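Local coordinates for protein endo-1,4-beta-xylanase (Pseudoalteromonas haloplanktis, PDB 1H12) that hydrolyses internal beta-1,4 linkages of xylan as a cold-adapted endoxylanase of glycoside hydrolase family 8, at residues Trp249-Phe254 against Gly311-Ala316; Tyr278-Trp283 against Tyr325-Ser330; Ala340-Lys345 against Tyr380-Leu385. One frame throughout, in Å; residues are numbered along the deposited sequence. Where two conformers were deposited one is given.

Contact 1: Trp249-Phe254 against Gly311-Ala316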
loop_
_atom_site.group_PDB
_atom_site.type_symbol
_atom_site.label_atom_id
_atom_site.label_comp_id
_atom_site.label_asym_id
_atom_site.label_seq_id
_atom_site.Cartn_x
_atom_site.Cartn_y
_atom_site.Cartn_z
ATOM N N TRP A 249 5.423 -22.110 -4.221
ATOM C CA TRP A 249 4.612 -22.051 -5.409
ATOM C C TRP A 249 4.233 -20.664 -5.868
ATOM O O TRP A 249 3.108 -20.402 -6.264
ATOM C CB TRP A 249 3.417 -23.034 -5.305
ATOM C CG TRP A 249 3.891 -24.436 -5.228
ATOM C CD1 TRP A 249 3.900 -25.271 -4.129
ATOM C CD2 TRP A 249 4.533 -25.183 -6.273
ATOM N NE1 TRP A 249 4.444 -26.506 -4.459
ATOM C CE2 TRP A 249 4.880 -26.449 -5.748
ATOM C CE3 TRP A 249 4.870 -24.880 -7.593
ATOM C CZ2 TRP A 249 5.498 -27.432 -6.515
ATOM C CZ3 TRP A 249 5.495 -25.890 -8.367
ATOM C CH2 TRP A 249 5.795 -27.137 -7.783
ATOM N N ASN A 250 5.248 -19.788 -5.867
ATOM C CA ASN A 250 5.237 -18.551 -6.652
ATOM C C ASN A 250 4.439 -17.418 -6.069
ATOM O O ASN A 250 4.320 -16.389 -6.693
ATOM C CB ASN A 250 4.823 -18.817 -8.102
ATOM C CG ASN A 250 5.634 -19.994 -8.674
ATOM O OD1 ASN A 250 6.822 -19.954 -8.643
ATOM N ND2 ASN A 250 4.987 -20.996 -9.119
ATOM N N LEU A 251 3.933 -17.543 -4.851
ATOM C CA LEU A 251 3.282 -16.432 -4.145
ATOM C C LEU A 251 4.199 -15.915 -3.062
ATOM O O LEU A 251 4.778 -16.682 -2.280
ATOM C CB LEU A 251 1.923 -16.840 -3.545
ATOM C CG LEU A 251 0.833 -17.160 -4.530
ATOM C CD1 LEU A 251 -0.431 -17.564 -3.789
ATOM C CD2 LEU A 251 0.559 -15.971 -5.468
ATOM N N PRO A 252 4.315 -14.578 -2.952
ATOM C CA PRO A 252 5.081 -13.988 -1.879
ATOM C C PRO A 252 4.360 -14.150 -0.539
ATOM O O PRO A 252 3.166 -14.463 -0.510
ATOM C CB PRO A 252 5.172 -12.528 -2.307
ATOM C CG PRO A 252 3.840 -12.299 -2.997
ATOM C CD PRO A 252 3.568 -13.590 -3.750
ATOM N N THR A 253 5.098 -13.913 0.555
ATOM C CA THR A 253 4.599 -14.220 1.885
ATOM C C THR A 253 4.494 -12.973 2.767
ATOM O O THR A 253 5.044 -11.912 2.460
ATOM C CB THR A 253 5.403 -15.323 2.561
ATOM O OG1 THR A 253 6.716 -14.873 2.903
ATOM C CG2 THR A 253 5.543 -16.526 1.643
ATOM N N PHE A 254 3.789 -13.146 3.866
ATOM C CA PHE A 254 3.583 -12.137 4.890
ATOM C C PHE A 254 4.896 -11.557 5.417
ATOM O O PHE A 254 5.112 -10.353 5.429
ATOM C CB PHE A 254 2.736 -12.791 6.000
ATOM C CG PHE A 254 2.576 -12.008 7.259
ATOM C CD1 PHE A 254 2.551 -10.616 7.302
ATOM C CD2 PHE A 254 2.430 -12.694 8.466
ATOM C CE1 PHE A 254 2.400 -9.946 8.528
ATOM C CE2 PHE A 254 2.287 -12.044 9.678
ATOM C CZ PHE A 254 2.285 -10.686 9.703
ATOM N N GLY A 311 0.003 -16.625 -12.599
ATOM C CA GLY A 311 -0.137 -17.983 -13.105
ATOM C C GLY A 311 -0.556 -18.939 -12.019
ATOM O O GLY A 311 -1.427 -19.817 -12.254
ATOM N N PHE A 312 0.039 -18.845 -10.845
ATOM C CA PHE A 312 -0.381 -19.705 -9.745
ATOM C C PHE A 312 -1.835 -19.450 -9.381
ATOM O O PHE A 312 -2.612 -20.381 -9.179
ATOM C CB PHE A 312 0.487 -19.531 -8.488
ATOM C CG PHE A 312 -0.077 -20.322 -7.350
ATOM C CD1 PHE A 312 0.160 -21.683 -7.265
ATOM C CD2 PHE A 312 -0.952 -19.739 -6.449
ATOM C CE1 PHE A 312 -0.498 -22.446 -6.245
ATOM C CE2 PHE A 312 -1.568 -20.477 -5.476
ATOM C CZ PHE A 312 -1.350 -21.833 -5.375
ATOM N N LEU A 313 -2.237 -18.176 -9.276
ATOM C CA LEU A 313 -3.606 -17.900 -8.888
ATOM C C LEU A 313 -4.606 -18.459 -9.911
ATOM O O LEU A 313 -5.658 -18.986 -9.544
ATOM C CB LEU A 313 -3.801 -16.422 -8.634
ATOM C CG LEU A 313 -3.018 -15.888 -7.409
ATOM C CD1 LEU A 313 -3.207 -14.351 -7.364
ATOM C CD2 LEU A 313 -3.530 -16.465 -6.108
ATOM N N SER A 314 -4.268 -18.315 -11.183
ATOM C CA SER A 314 -5.169 -18.921 -12.198
ATOM C C SER A 314 -5.248 -20.422 -12.049
ATOM O O SER A 314 -6.361 -20.998 -12.166
ATOM C CB SER A 314 -4.531 -18.520 -13.546
ATOM O OG SER A 314 -5.386 -18.721 -14.627
ATOM N N TYR A 315 -4.108 -21.051 -11.857
ATOM C CA TYR A 315 -4.111 -22.497 -11.614
ATOM C C TYR A 315 -4.902 -22.864 -10.350
ATOM O O TYR A 315 -5.675 -23.837 -10.367
ATOM C CB TYR A 315 -2.628 -22.895 -11.478
ATOM C CG TYR A 315 -2.381 -24.358 -11.304
ATOM C CD1 TYR A 315 -2.507 -25.229 -12.375
ATOM C CD2 TYR A 315 -2.016 -24.884 -10.072
ATOM C CE1 TYR A 315 -2.277 -26.549 -12.241
ATOM C CE2 TYR A 315 -1.799 -26.287 -9.938
ATOM C CZ TYR A 315 -1.929 -27.071 -11.046
ATOM O OH TYR A 315 -1.693 -28.435 -10.986
ATOM N N ALA A 316 -4.745 -22.101 -9.301
ATOM C CA ALA A 316 -5.425 -22.388 -8.062
ATOM C C ALA A 316 -6.934 -22.274 -8.235
ATOM O O ALA A 316 -7.688 -23.053 -7.628
ATOM C CB ALA A 316 -4.935 -21.435 -6.972
#

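Contact 2: Tyr278-Trp283 against Tyr325-Ser330. With XYP (beta-D-xylopyranose), chain B.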
loop_
_atom_site.group_PDB
_atom_site.type_symbol
_atom_site.label_atom_id
_atom_site.label_comp_id
_atom_site.label_asym_id
_atom_site.label_seq_id
_atom_site.Cartn_x
_atom_site.Cartn_y
_atom_site.Cartn_z
ATOM N N TYR A 278 0.685 -16.490 2.211
ATOM C CA TYR A 278 0.207 -15.447 1.338
ATOM C C TYR A 278 -1.130 -15.059 1.901
ATOM O O TYR A 278 -2.106 -15.824 1.821
ATOM C CB TYR A 278 0.107 -15.949 -0.107
ATOM C CG TYR A 278 -0.644 -15.053 -1.052
ATOM C CD1 TYR A 278 -0.028 -14.025 -1.721
ATOM C CD2 TYR A 278 -1.991 -15.222 -1.259
ATOM C CE1 TYR A 278 -0.745 -13.217 -2.610
ATOM C CE2 TYR A 278 -2.697 -14.447 -2.122
ATOM C CZ TYR A 278 -2.090 -13.440 -2.822
ATOM O OH TYR A 278 -2.833 -12.676 -3.704
ATOM N N GLU A 279 -1.196 -13.906 2.536
ATOM C CA GLU A 279 -2.385 -13.421 3.214
ATOM C C GLU A 279 -2.597 -11.955 2.851
ATOM O O GLU A 279 -2.142 -11.472 1.816
ATOM C CB GLU A 279 -2.326 -13.749 4.718
ATOM C CG GLU A 279 -1.066 -13.323 5.417
ATOM C CD GLU A 279 -0.639 -11.893 5.115
ATOM O OE1 GLU A 279 -1.007 -10.939 5.849
ATOM O OE2 GLU A 279 0.038 -11.741 4.055
ATOM N N PHE A 280 -3.327 -11.217 3.681
ATOM C CA PHE A 280 -3.749 -9.880 3.346
ATOM C C PHE A 280 -2.605 -8.927 3.026
ATOM O O PHE A 280 -2.700 -8.199 2.053
ATOM C CB PHE A 280 -4.643 -9.366 4.481
ATOM C CG PHE A 280 -5.696 -10.455 4.867
ATOM C CD1 PHE A 280 -6.779 -10.664 4.026
ATOM C CD2 PHE A 280 -5.474 -11.401 5.923
ATOM C CE1 PHE A 280 -7.715 -11.683 4.282
ATOM C CE2 PHE A 280 -6.418 -12.400 6.144
ATOM C CZ PHE A 280 -7.509 -12.523 5.327
ATOM N N ASP A 281 -1.546 -8.909 3.831
ATOM C CA ASP A 281 -0.414 -8.076 3.502
ATOM C C ASP A 281 0.190 -8.504 2.154
ATOM O O ASP A 281 0.457 -7.682 1.284
ATOM C CB ASP A 281 0.678 -8.111 4.565
ATOM C CG ASP A 281 0.532 -7.103 5.660
ATOM O OD1 ASP A 281 -0.519 -6.365 5.673
ATOM O OD2 ASP A 281 1.427 -6.952 6.504
ATOM N N ALA A 282 0.415 -9.809 2.016
ATOM C CA ALA A 282 1.077 -10.334 0.836
ATOM C C ALA A 282 0.373 -9.998 -0.438
ATOM O O ALA A 282 1.013 -9.901 -1.493
ATOM C CB ALA A 282 1.319 -11.817 0.979
ATOM N N TRP A 283 -0.943 -9.811 -0.413
ATOM C CA TRP A 283 -1.686 -9.394 -1.588
ATOM C C TRP A 283 -1.016 -8.213 -2.285
ATOM O O TRP A 283 -1.076 -8.097 -3.508
ATOM C CB TRP A 283 -3.099 -8.923 -1.290
ATOM C CG TRP A 283 -4.095 -9.916 -0.761
ATOM C CD1 TRP A 283 -3.954 -11.263 -0.540
ATOM C CD2 TRP A 283 -5.424 -9.586 -0.362
ATOM N NE1 TRP A 283 -5.119 -11.762 -0.040
ATOM C CE2 TRP A 283 -6.027 -10.743 0.092
ATOM C CE3 TRP A 283 -6.164 -8.397 -0.358
ATOM C CZ2 TRP A 283 -7.322 -10.729 0.564
ATOM C CZ3 TRP A 283 -7.425 -8.384 0.086
ATOM C CH2 TRP A 283 -7.997 -9.532 0.567
ATOM N N TYR A 325 -9.901 -18.171 -7.044
ATOM C CA TYR A 325 -8.733 -18.271 -6.199
ATOM C C TYR A 325 -9.083 -17.579 -4.870
ATOM O O TYR A 325 -9.911 -16.678 -4.829
ATOM C CB TYR A 325 -7.464 -17.690 -6.829
ATOM C CG TYR A 325 -7.500 -16.247 -7.215
ATOM C CD1 TYR A 325 -7.846 -15.854 -8.506
ATOM C CD2 TYR A 325 -7.180 -15.246 -6.293
ATOM C CE1 TYR A 325 -7.885 -14.524 -8.882
ATOM C CE2 TYR A 325 -7.235 -13.937 -6.665
ATOM C CZ TYR A 325 -7.599 -13.550 -7.951
ATOM O OH TYR A 325 -7.583 -12.205 -8.283
ATOM N N GLU A 326 -8.464 -18.071 -3.803
ATOM C CA GLU A 326 -8.767 -17.648 -2.470
ATOM C C GLU A 326 -7.856 -16.542 -1.939
ATOM O O GLU A 326 -6.855 -16.178 -2.533
ATOM C CB GLU A 326 -8.770 -18.854 -1.534
ATOM C CG GLU A 326 -9.869 -19.849 -1.815
ATOM C CD GLU A 326 -9.980 -20.980 -0.813
ATOM O OE1 GLU A 326 -9.316 -20.963 0.234
ATOM O OE2 GLU A 326 -10.741 -21.937 -1.131
ATOM N N GLN A 327 -8.226 -16.052 -0.755
ATOM C CA GLN A 327 -7.529 -14.972 -0.084
ATOM C C GLN A 327 -6.263 -15.380 0.613
ATOM O O GLN A 327 -5.390 -14.503 0.822
ATOM C CB GLN A 327 -8.482 -14.330 0.946
ATOM C CG GLN A 327 -9.644 -13.607 0.262
ATOM C CD GLN A 327 -10.483 -12.717 1.167
ATOM O OE1 GLN A 327 -10.493 -12.846 2.369
ATOM N NE2 GLN A 327 -11.168 -11.775 0.550
ATOM N N VAL A 328 -6.131 -16.624 1.008
ATOM C CA VAL A 328 -4.989 -17.085 1.796
ATOM C C VAL A 328 -4.481 -18.440 1.294
ATOM O O VAL A 328 -5.243 -19.421 1.172
ATOM C CB VAL A 328 -5.309 -17.191 3.276
ATOM C CG1 VAL A 328 -4.113 -17.710 4.075
ATOM C CG2 VAL A 328 -5.765 -15.875 3.853
ATOM N N TYR A 329 -3.216 -18.490 0.957
ATOM C CA TYR A 329 -2.514 -19.749 0.571
ATOM C C TYR A 329 -1.319 -19.928 1.469
ATOM O O TYR A 329 -0.694 -18.964 1.899
ATOM C CB TYR A 329 -2.067 -19.721 -0.907
ATOM C CG TYR A 329 -3.239 -19.861 -1.851
ATOM C CD1 TYR A 329 -3.969 -18.765 -2.267
ATOM C CD2 TYR A 329 -3.616 -21.098 -2.290
ATOM C CE1 TYR A 329 -5.078 -18.922 -3.075
ATOM C CE2 TYR A 329 -4.758 -21.273 -3.081
ATOM C CZ TYR A 329 -5.490 -20.185 -3.453
ATOM O OH TYR A 329 -6.659 -20.300 -4.204
ATOM N N SER A 330 -0.923 -21.190 1.698
ATOM C CA SER A 330 0.304 -21.507 2.407
ATOM C C SER A 330 0.935 -22.702 1.717
ATOM O O SER A 330 0.272 -23.723 1.517
ATOM C CB SER A 330 0.013 -21.877 3.863
ATOM O OG SER A 330 1.208 -22.105 4.552
HETATM O O1 XYP B . -17.413 -9.088 0.694
HETATM C C1 XYP B . -16.501 -10.106 1.145
HETATM C C2 XYP B . -15.148 -9.667 0.914
HETATM C C3 XYP B . -14.103 -10.616 1.370
HETATM C C4 XYP B . -14.508 -11.249 2.710
HETATM C C5 XYP B . -15.961 -11.688 2.715
HETATM O O2 XYP B . -14.873 -9.286 -0.436
HETATM O O3 XYP B . -12.819 -9.995 1.399
HETATM O O4 XYP B . -13.645 -12.280 3.111
HETATM O O5 XYP B . -16.781 -10.578 2.333
#

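Contact 3: Ala340-Lys345 against Tyr380-Leu385. With XYP (beta-D-xylopyranose), chain B.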
loop_
_atom_site.group_PDB
_atom_site.type_symbol
_atom_site.label_atom_id
_atom_site.label_comp_id
_atom_site.label_asym_id
_atom_site.label_seq_id
_atom_site.Cartn_x
_atom_site.Cartn_y
_atom_site.Cartn_z
ATOM N N ALA A 340 -11.335 -14.721 -3.297
ATOM C CA ALA A 340 -10.771 -13.385 -3.431
ATOM C C ALA A 340 -11.848 -12.339 -3.409
ATOM O O ALA A 340 -12.799 -12.378 -4.158
ATOM C CB ALA A 340 -10.034 -13.265 -4.723
ATOM N N GLY A 341 -11.624 -11.330 -2.630
ATOM C CA GLY A 341 -12.501 -10.149 -2.679
ATOM C C GLY A 341 -11.963 -9.047 -3.562
ATOM O O GLY A 341 -11.027 -9.225 -4.331
ATOM N N GLU A 342 -12.600 -7.910 -3.456
ATOM C CA GLU A 342 -12.324 -6.849 -4.374
ATOM C C GLU A 342 -10.910 -6.316 -4.238
ATOM O O GLU A 342 -10.288 -5.929 -5.222
ATOM C CB GLU A 342 -13.311 -5.695 -4.243
ATOM C CG GLU A 342 -14.786 -6.070 -4.404
ATOM C CD GLU A 342 -15.485 -6.402 -3.142
ATOM O OE1 GLU A 342 -14.828 -6.704 -2.128
ATOM O OE2 GLU A 342 -16.742 -6.336 -3.150
ATOM N N GLY A 343 -10.404 -6.258 -2.998
ATOM C CA GLY A 343 -9.075 -5.690 -2.792
ATOM C C GLY A 343 -7.972 -6.551 -3.387
ATOM O O GLY A 343 -6.988 -6.042 -3.907
ATOM N N GLN A 344 -8.143 -7.869 -3.285
ATOM C CA GLN A 344 -7.176 -8.787 -3.849
ATOM C C GLN A 344 -7.207 -8.704 -5.357
ATOM O O GLN A 344 -6.156 -8.674 -6.037
ATOM C CB GLN A 344 -7.444 -10.189 -3.316
ATOM C CG GLN A 344 -6.369 -11.190 -3.614
ATOM C CD GLN A 344 -6.690 -12.565 -3.144
ATOM O OE1 GLN A 344 -7.779 -12.798 -2.593
ATOM N NE2 GLN A 344 -5.759 -13.511 -3.376
ATOM N N LYS A 345 -8.421 -8.673 -5.930
ATOM C CA LYS A 345 -8.548 -8.510 -7.363
ATOM C C LYS A 345 -7.966 -7.170 -7.835
ATOM O O LYS A 345 -7.367 -7.099 -8.907
ATOM C CB LYS A 345 -10.012 -8.630 -7.761
ATOM C CG LYS A 345 -10.568 -10.003 -7.590
ATOM C CD LYS A 345 -12.045 -10.120 -7.926
ATOM C CE LYS A 345 -12.527 -11.575 -7.947
ATOM N NZ LYS A 345 -14.017 -11.650 -8.082
ATOM N N TYR A 380 -13.312 -1.960 4.389
ATOM C CA TYR A 380 -12.080 -1.202 4.674
ATOM C C TYR A 380 -10.941 -1.650 3.830
ATOM O O TYR A 380 -10.306 -0.881 3.140
ATOM C CB TYR A 380 -11.736 -1.276 6.168
ATOM C CG TYR A 380 -10.279 -0.891 6.425
ATOM C CD1 TYR A 380 -9.870 0.409 6.450
ATOM C CD2 TYR A 380 -9.338 -1.877 6.656
ATOM C CE1 TYR A 380 -8.540 0.742 6.651
ATOM C CE2 TYR A 380 -7.986 -1.554 6.864
ATOM C CZ TYR A 380 -7.599 -0.226 6.838
ATOM O OH TYR A 380 -6.271 0.132 7.035
ATOM N N TYR A 381 -10.598 -2.921 3.905
ATOM C CA TYR A 381 -9.376 -3.297 3.221
ATOM C C TYR A 381 -9.657 -3.458 1.728
ATOM O O TYR A 381 -8.864 -2.928 0.865
ATOM C CB TYR A 381 -8.698 -4.470 3.832
ATOM C CG TYR A 381 -7.333 -4.848 3.260
ATOM C CD1 TYR A 381 -6.335 -3.943 3.090
ATOM C CD2 TYR A 381 -7.023 -6.148 2.879
ATOM C CE1 TYR A 381 -5.136 -4.278 2.511
ATOM C CE2 TYR A 381 -5.840 -6.512 2.437
ATOM C CZ TYR A 381 -4.848 -5.544 2.200
ATOM O OH TYR A 381 -3.623 -5.834 1.623
ATOM N N ASN A 382 -10.804 -4.075 1.387
ATOM C CA ASN A 382 -11.193 -4.178 -0.019
ATOM C C ASN A 382 -11.337 -2.833 -0.695
ATOM O O ASN A 382 -10.860 -2.639 -1.808
ATOM C CB ASN A 382 -12.465 -4.994 -0.160
ATOM C CG ASN A 382 -12.235 -6.490 0.129
ATOM O OD1 ASN A 382 -13.043 -7.099 0.914
ATOM N ND2 ASN A 382 -11.284 -7.064 -0.444
ATOM N N GLY A 383 -12.008 -1.899 -0.041
ATOM C CA GLY A 383 -12.281 -0.605 -0.592
ATOM C C GLY A 383 -11.047 0.288 -0.658
ATOM O O GLY A 383 -10.897 1.064 -1.603
ATOM N N SER A 384 -10.150 0.181 0.324
ATOM C CA SER A 384 -8.942 0.977 0.278
ATOM C C SER A 384 -8.070 0.565 -0.917
ATOM O O SER A 384 -7.521 1.407 -1.628
ATOM C CB SER A 384 -8.161 0.808 1.557
ATOM O OG SER A 384 -8.779 1.398 2.682
ATOM N N LEU A 385 -7.913 -0.743 -1.118
ATOM C CA LEU A 385 -7.148 -1.218 -2.259
ATOM C C LEU A 385 -7.839 -0.933 -3.559
ATOM O O LEU A 385 -7.174 -0.642 -4.565
ATOM C CB LEU A 385 -6.854 -2.710 -2.143
ATOM C CG LEU A 385 -5.846 -3.086 -1.068
ATOM C CD1 LEU A 385 -5.655 -4.621 -1.034
ATOM C CD2 LEU A 385 -4.542 -2.414 -1.245
HETATM O O1 XYP B . -17.413 -9.088 0.694
HETATM C C1 XYP B . -16.501 -10.106 1.145
HETATM C C2 XYP B . -15.148 -9.667 0.914
HETATM C C3 XYP B . -14.103 -10.616 1.370
HETATM C C4 XYP B . -14.508 -11.249 2.710
HETATM C C5 XYP B . -15.961 -11.688 2.715
HETATM O O2 XYP B . -14.873 -9.286 -0.436
HETATM O O3 XYP B . -12.819 -9.995 1.399
HETATM O O4 XYP B . -13.645 -12.280 3.111
HETATM O O5 XYP B . -16.781 -10.578 2.333
#

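Contact 1: Trp249-Phe254 against Gly311-Ala316
L251 meets F312 mainly through CD1, which lies 3.5 Å from F312 CD2 and is almost as near F312 CE2. The two side chains cross at about a right angle, and the methyl reaches the CD2 and CE2 part of the ring at a slant. The same leucine also crosses L313 at about a right angle, L251 CD1 standing 4.0 Å from L313 CD2. By CD1 and CE1 of the ring W249 contributes little more than its first carbon, with CB 4.0 Å from F312 CD1, while the indole beyond turns away. The leucine methyl and W249 CB come from the same side of the ring plane.

F312 comes from helix 300-318, and the loop 249-254, which follows helix 219-243 and precedes strand 277-278 in the chain, packs on that helix; both belong to the helix-rich (alpha/alpha)6-barrel fold of family 8. The F312 ring also meets that of Y329 edge-to-face, and both L251 and L313 also touch Y278.

The W249 carbonyl oxygen approaches the ring obliquely: chi1 174° sets F312 CG anti to the backbone N, on the side of the loop, 3.4 Å from W249 O. N250 CB is 4.4 Å from F312 CB, while N250 OD1 accepts a hydrogen bond from the backbone N of G245 and a weaker one from K308 NZ.

Contact 2: Tyr278-Trp283 against Tyr325-Ser330
Y278 and Y329 form an antiparallel hydrogen-bonded pair, Y278 N giving to Y329 O at 2.8 Å and Y329 N to Y278 O at 3.0 Å. The pair joins strands 277-278 and 329-330 of a small three-stranded antiparallel sheet within the (alpha/alpha)6-barrel fold. Y278 O takes a further contact from V328 CA at 3.1 Å, whose C-H points toward it (151° at the hydrogen).

Both tyrosine side chains leave the same face of the sheet, and Y278 CD2 meets the edge of the Y329 ring 4.2 Å from CD1. Beyond the pair, V328 CG2 touches F280 CZ at 4.1 Å. The turn that follows Y278 is held by the E279 carboxylate, which accepts from two backbone N-H groups: D281 N to OE1, from above the carboxylate plane, and A282 N to OE2 on the syn side.

Q327 runs extended beyond CG past the W283 indole, W283 CZ2 being 3.7 Å from Q327 CG, and its amide end reaches the bound xylose near O3. Its backbone is fixed from the same ring: W283 NE1 donates to Q327 O at 2.9 Å, nearly straight at 171°, on a carbonyl lone pair and 3° out of the indole plane.

Contact 3: Ala340-Lys345 against Tyr380-Leu385
In N382 chi1 (-71°) sets CG beside its backbone N, and in E342 chi2 (92°) bends CD aside, the carboxylate ending nearer the asparagine. E342 OE1 comes to 3.4 Å from N382 CG. The two side chains cross at about a right angle, with carboxylate and amide planes 63° apart.

Beneath this pair the backbones of helices 342-351 and 379-392 of the (alpha/alpha)6 barrel approach very closely: G343 CA is 3.8 Å from N382 CA, a spacing open to G343 because it has no side chain between the two backbones. L385, one turn beyond N382, completes the joint with CD1 3.5 Å from G343 O. The same methyl rests over a face of the Y381 ring, offset toward its rim, and that ring in turn meets the indole of W283.

The amide end of N382 is directed at the start of helix 342-351, where G341 is the N-cap. As deposited, N382 ND2 is 2.8 Å from G343 N, although which amide atom is N and which is O remains uncertain. Above it sits the sugar pocket. E342 OE1 lies 3.1 Å from O2 of the bound xylose, and G341, lacking a side chain, lets the same hydroxyl oxygen come within 3.4 Å of its CA. The N382 amide reaches O3 as well as the helix start, and the partial positive charge expected at a helix N-terminus would probably polarise that amide, which touches both the helix and the sugar.

Overall arrangement
Contact 1 is partly buried and lies farthest from the chain's centre, its chemistry almost wholly apolar, whereas contacts 2 and 3 are buried and mix packing with polar groups. Contacts 1 and 2 abut, their centres 9 Å apart, with P252 O against Y278 CB at 3.4 Å; Y278 touches L251 and L313, and Y329 touches L251, F312 and A316. Contact 2 passes to contact 3 through probable hydrogen bonds, F280 O with Y381 OH (2.6 Å) and Y325 O with A340 N (2.9 Å). Both touch the bound xylose, one from a loop, the other from a helix start and the N382 side chain of a second helix. Contacts 1 and 3, centres about 17 Å apart, do not touch.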